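Local coordinates for protein PppA (Pseudomonas aeruginosa, PDB 6JKV) that regulates type VI secretion, probably as a manganese-dependent serine/threonine protein phosphatase of the PP2C family, at residues L210-D214 with G215-T219; L244-T247 with R248-D252. All coordinates share one frame; numbering follows the deposited sequence.

Interaction 1: residues L210-D214 with G215-T219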
loop_
_atom_site.group_PDB
_atom_site.type_symbol
_atom_site.label_atom_id
_atom_site.label_comp_id
_atom_site.label_asym_id
_atom_site.label_seq_id
_atom_site.Cartn_x
_atom_site.Cartn_y
_atom_site.Cartn_z
ATOM N N LEU A 210 4.771 -6.657 4.458
ATOM C CA LEU A 210 3.305 -6.500 4.411
ATOM C C LEU A 210 2.977 -5.095 3.914
ATOM O O LEU A 210 3.395 -4.125 4.563
ATOM C CB LEU A 210 2.716 -6.727 5.804
ATOM C CG LEU A 210 1.257 -6.296 5.940
ATOM C CD1 LEU A 210 0.355 -7.267 5.197
ATOM C CD2 LEU A 210 0.852 -6.180 7.399
ATOM N N LEU A 211 2.276 -5.028 2.788
ATOM C CA LEU A 211 1.589 -3.812 2.306
ATOM C C LEU A 211 0.113 -3.945 2.684
ATOM O O LEU A 211 -0.495 -5.021 2.433
ATOM C CB LEU A 211 1.762 -3.687 0.791
ATOM C CG LEU A 211 3.187 -3.483 0.279
ATOM C CD1 LEU A 211 3.974 -4.787 0.221
ATOM C CD2 LEU A 211 3.149 -2.846 -1.105
ATOM N N CYS A 212 -0.466 -2.906 3.274
ATOM C CA CYS A 212 -1.875 -2.986 3.714
ATOM C C CYS A 212 -2.525 -1.610 3.701
ATOM O O CYS A 212 -1.818 -0.584 3.772
ATOM C CB CYS A 212 -1.998 -3.640 5.089
ATOM S SG CYS A 212 -1.347 -2.672 6.477
ATOM N N SER A 213 -3.845 -1.613 3.570
ATOM C CA SER A 213 -4.684 -0.422 3.779
ATOM C C SER A 213 -4.962 -0.308 5.273
ATOM O O SER A 213 -4.746 -1.302 6.000
ATOM C CB SER A 213 -5.942 -0.485 2.966
ATOM O OG SER A 213 -6.776 -1.560 3.378
ATOM N N ASP A 214 -5.421 0.862 5.709
ATOM C CA ASP A 214 -5.656 1.150 7.146
ATOM C C ASP A 214 -6.723 0.196 7.698
ATOM O O ASP A 214 -6.750 -0.009 8.912
ATOM C CB ASP A 214 -6.018 2.618 7.369
ATOM C CG ASP A 214 -7.254 3.070 6.611
ATOM O OD1 ASP A 214 -7.676 2.348 5.679
ATOM O OD2 ASP A 214 -7.786 4.137 6.960
ATOM N N GLY A 215 -7.554 -0.389 6.833
ATOM C CA GLY A 215 -8.601 -1.341 7.241
ATOM C C GLY A 215 -8.050 -2.522 8.017
ATOM O O GLY A 215 -8.800 -3.064 8.863
ATOM N N LEU A 216 -6.793 -2.906 7.771
ATOM C CA LEU A 216 -6.151 -4.030 8.501
ATOM C C LEU A 216 -5.624 -3.543 9.853
ATOM O O LEU A 216 -6.025 -4.135 10.890
ATOM C CB LEU A 216 -5.033 -4.644 7.658
ATOM C CG LEU A 216 -4.209 -5.721 8.359
ATOM C CD1 LEU A 216 -5.088 -6.880 8.826
ATOM C CD2 LEU A 216 -3.111 -6.222 7.445
ATOM N N ASN A 217 -4.745 -2.534 9.863
ATOM C CA ASN A 217 -4.112 -2.092 11.137
ATOM C C ASN A 217 -5.173 -1.454 12.035
ATOM O O ASN A 217 -4.945 -1.355 13.252
ATOM C CB ASN A 217 -2.896 -1.185 10.943
ATOM C CG ASN A 217 -3.091 -0.104 9.908
ATOM O OD1 ASN A 217 -3.014 -0.363 8.709
ATOM N ND2 ASN A 217 -3.275 1.122 10.368
ATOM N N LYS A 218 -6.322 -1.081 11.477
ATOM C CA LYS A 218 -7.439 -0.539 12.285
ATOM C C LYS A 218 -8.088 -1.658 13.105
ATOM O O LYS A 218 -8.701 -1.343 14.137
ATOM C CB LYS A 218 -8.470 0.127 11.376
ATOM C CG LYS A 218 -9.020 1.435 11.914
ATOM C CD LYS A 218 -10.332 1.810 11.271
ATOM C CE LYS A 218 -10.211 2.042 9.778
ATOM N NZ LYS A 218 -9.314 3.180 9.487
ATOM N N THR A 219 -7.945 -2.915 12.683
ATOM C CA THR A 219 -8.613 -4.077 13.321
ATOM C C THR A 219 -7.615 -5.052 13.963
ATOM O O THR A 219 -8.068 -6.006 14.628
ATOM C CB THR A 219 -9.476 -4.827 12.306
ATOM O OG1 THR A 219 -8.715 -5.080 11.124
ATOM C CG2 THR A 219 -10.723 -4.057 11.935
#

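Interaction 2: residues L244-T247 with R248-D252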
loop_
_atom_site.group_PDB
_atom_site.type_symbol
_atom_site.label_atom_id
_atom_site.label_comp_id
_atom_site.label_asym_id
_atom_site.label_seq_id
_atom_site.Cartn_x
_atom_site.Cartn_y
_atom_site.Cartn_z
ATOM N N LEU A 244 -8.927 -12.227 10.377
ATOM C CA LEU A 244 -8.850 -11.602 11.723
ATOM C C LEU A 244 -9.567 -10.246 11.689
ATOM O O LEU A 244 -10.377 -9.976 12.603
ATOM C CB LEU A 244 -7.387 -11.449 12.143
ATOM C CG LEU A 244 -7.144 -10.662 13.431
ATOM C CD1 LEU A 244 -7.813 -11.322 14.630
ATOM C CD2 LEU A 244 -5.658 -10.499 13.683
ATOM N N GLY A 245 -9.295 -9.433 10.666
ATOM C CA GLY A 245 -9.971 -8.139 10.470
ATOM C C GLY A 245 -11.475 -8.305 10.398
ATOM O O GLY A 245 -12.196 -7.581 11.115
ATOM N N LEU A 246 -11.940 -9.233 9.561
ATOM C CA LEU A 246 -13.384 -9.509 9.355
ATOM C C LEU A 246 -14.001 -9.949 10.686
ATOM O O LEU A 246 -15.115 -9.514 11.015
ATOM C CB LEU A 246 -13.544 -10.557 8.248
ATOM C CG LEU A 246 -13.426 -10.014 6.822
ATOM C CD1 LEU A 246 -13.485 -11.136 5.800
ATOM C CD2 LEU A 246 -14.524 -9.010 6.539
ATOM N N THR A 247 -13.259 -10.749 11.453
ATOM C CA THR A 247 -13.665 -11.283 12.774
ATOM C C THR A 247 -13.939 -10.144 13.756
ATOM O O THR A 247 -14.774 -10.336 14.650
ATOM C CB THR A 247 -12.578 -12.203 13.342
ATOM O OG1 THR A 247 -12.729 -13.498 12.758
ATOM C CG2 THR A 247 -12.641 -12.333 14.841
ATOM N N ARG A 248 -13.229 -9.026 13.621
ATOM C CA ARG A 248 -13.324 -7.876 14.549
ATOM C C ARG A 248 -14.156 -6.749 13.933
ATOM O O ARG A 248 -14.008 -5.596 14.375
ATOM C CB ARG A 248 -11.920 -7.425 14.949
ATOM C CG ARG A 248 -11.334 -8.289 16.050
ATOM C CD ARG A 248 -9.835 -8.383 15.931
ATOM N NE ARG A 248 -9.257 -9.109 17.045
ATOM C CZ ARG A 248 -8.009 -8.953 17.464
ATOM N NH1 ARG A 248 -7.211 -8.087 16.847
ATOM N NH2 ARG A 248 -7.570 -9.655 18.499
ATOM N N GLY A 249 -15.003 -7.063 12.954
ATOM C CA GLY A 249 -16.071 -6.150 12.503
ATOM C C GLY A 249 -15.739 -5.334 11.257
ATOM O O GLY A 249 -16.608 -4.562 10.832
ATOM N N ALA A 250 -14.518 -5.429 10.720
ATOM C CA ALA A 250 -14.141 -4.934 9.369
ATOM C C ALA A 250 -14.856 -3.637 8.989
ATOM O O ALA A 250 -15.558 -3.577 7.985
ATOM C CB ALA A 250 -14.440 -6.002 8.355
ATOM N N PRO A 251 -14.638 -2.542 9.742
ATOM C CA PRO A 251 -15.341 -1.279 9.504
ATOM C C PRO A 251 -14.953 -0.614 8.174
ATOM O O PRO A 251 -15.726 0.189 7.691
ATOM C CB PRO A 251 -14.933 -0.401 10.693
ATOM C CG PRO A 251 -13.630 -0.999 11.183
ATOM C CD PRO A 251 -13.649 -2.462 10.820
ATOM N N ASP A 252 -13.788 -0.976 7.626
ATOM C CA ASP A 252 -13.232 -0.413 6.368
ATOM C C ASP A 252 -12.950 -1.549 5.377
ATOM O O ASP A 252 -12.873 -2.718 5.807
ATOM C CB ASP A 252 -11.959 0.390 6.658
ATOM C CG ASP A 252 -11.556 1.338 5.541
ATOM O OD1 ASP A 252 -12.258 1.370 4.508
ATOM O OD2 ASP A 252 -10.542 2.031 5.711
#

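Interaction 1: residues L210-D214 with G215-T219
D214 and K218 lie side by side where the chain turns from strand 208-212 into a short helical turn. In D214, CB leads to a CG that stands between the backbone N and the carbonyl carbon (chi1 58°), which keeps the carboxylate close to the start of the turn; the contact with the lysine begins at the oxygens. These two part company: OD1 is a ligand of a manganese ion, while OD2 forms a salt bridge with NZ of K218, 3.1 Å away, whose hydrogen bond is weak. The lysine chain bends at chi3 and chi4 to bring its ammonium group back to this oxygen. A positive charge suits the place, since D61 and D252 bind the same manganese and D140 also brings a carboxylate close to OD2; K218 probably eases that crowding of negative charge.

Two backbone bonds join the strand end to the turn. The N of K218 reaches the O of D214 at 2.8 Å, and the N of L216 reaches the O of S213 at 3.1 Å, a nearly straight bond with an N-H...O angle of 164°. In PP2C phosphatases such a strand end carries a metal-binding aspartate to the edge of the central beta sandwich, where the dinuclear site lies. S213, just before it, bonds through OG with D46 and with the backbone N of T255.

On the side facing helix 234-247 the chemistry is apolar. L216 and L210 meet tip to tip through their CD2 atoms, 4.0 Å apart, and the same methyl of L216 rests 3.7 Å from CB of C212. The small C212 lets the leucine come down close to the strand, and L241 of helix 234-247 touches both leucines.

Interaction 2: residues L244-T247 with R248-D252
The guanidinium of R248 carries CD1 of L244 over one face, 3.5 Å above the plane and offset toward the rim, so that this methyl lies 3.6 Å from NE. Its nitrogens have polar partners outside the two segments: NH2 makes a salt bridge with E224, and NH1 bonds to the carbonyl O of T219. Leucine suits the face because a methyl can lie against the flat group without competing for its N-H bonds. With CG of L244 anti to the backbone N (chi1 173°), its branch reaches forward to the arginine, whose own chain bends at chi2, and the two side chains cross obliquely.

Helix 234-247 ends here in a Schellman motif. The N of A250 bonds to the O of G245 at 3.2 Å, and the N of G249 bonds to the O of L246 at 3.1 Å. G249 is the C-prime residue: its positive phi (98°), readily adopted by glycine, turns the chain out of the helix. The O of G245 also accepts from the N of R248, and these two donors, from A250 and R248, approach it from opposite faces of its carbonyl plane. A further bond from R248 N to the O of L244 is weak.

Beyond the glycine, A250 folds its methyl back toward the helix, where CB packs 3.5 Å from CD2 of L246; M39 touches both side chains. Alanine is small enough to fit this buried corner. On the last turn, the hydroxyl of T247 bonds back to the carbonyl O of H243. P251 then leads the chain out to D252, whose OD2 is a manganese ligand.

Interaction 1 is largely buried, at the end of a sheet strand, whereas interaction 2 lies farther from the chain's centre and is only partly buried, at the end of helix 234-247. The first combines apolar packing with charge pairing at the metal; in the second, backbone capping dominates and a leucine methyl covers one face of an arginine. Each interaction supplies one ligand to the same manganese: OD1 of D214 and OD2 of D252 are 2.9 Å apart, a closeness that the shared metal probably makes tolerable. They also pack directly, with CG2 of T219 3.5 Å from CD of P251, so the turn of 215-219 rests against the loop of 248-252.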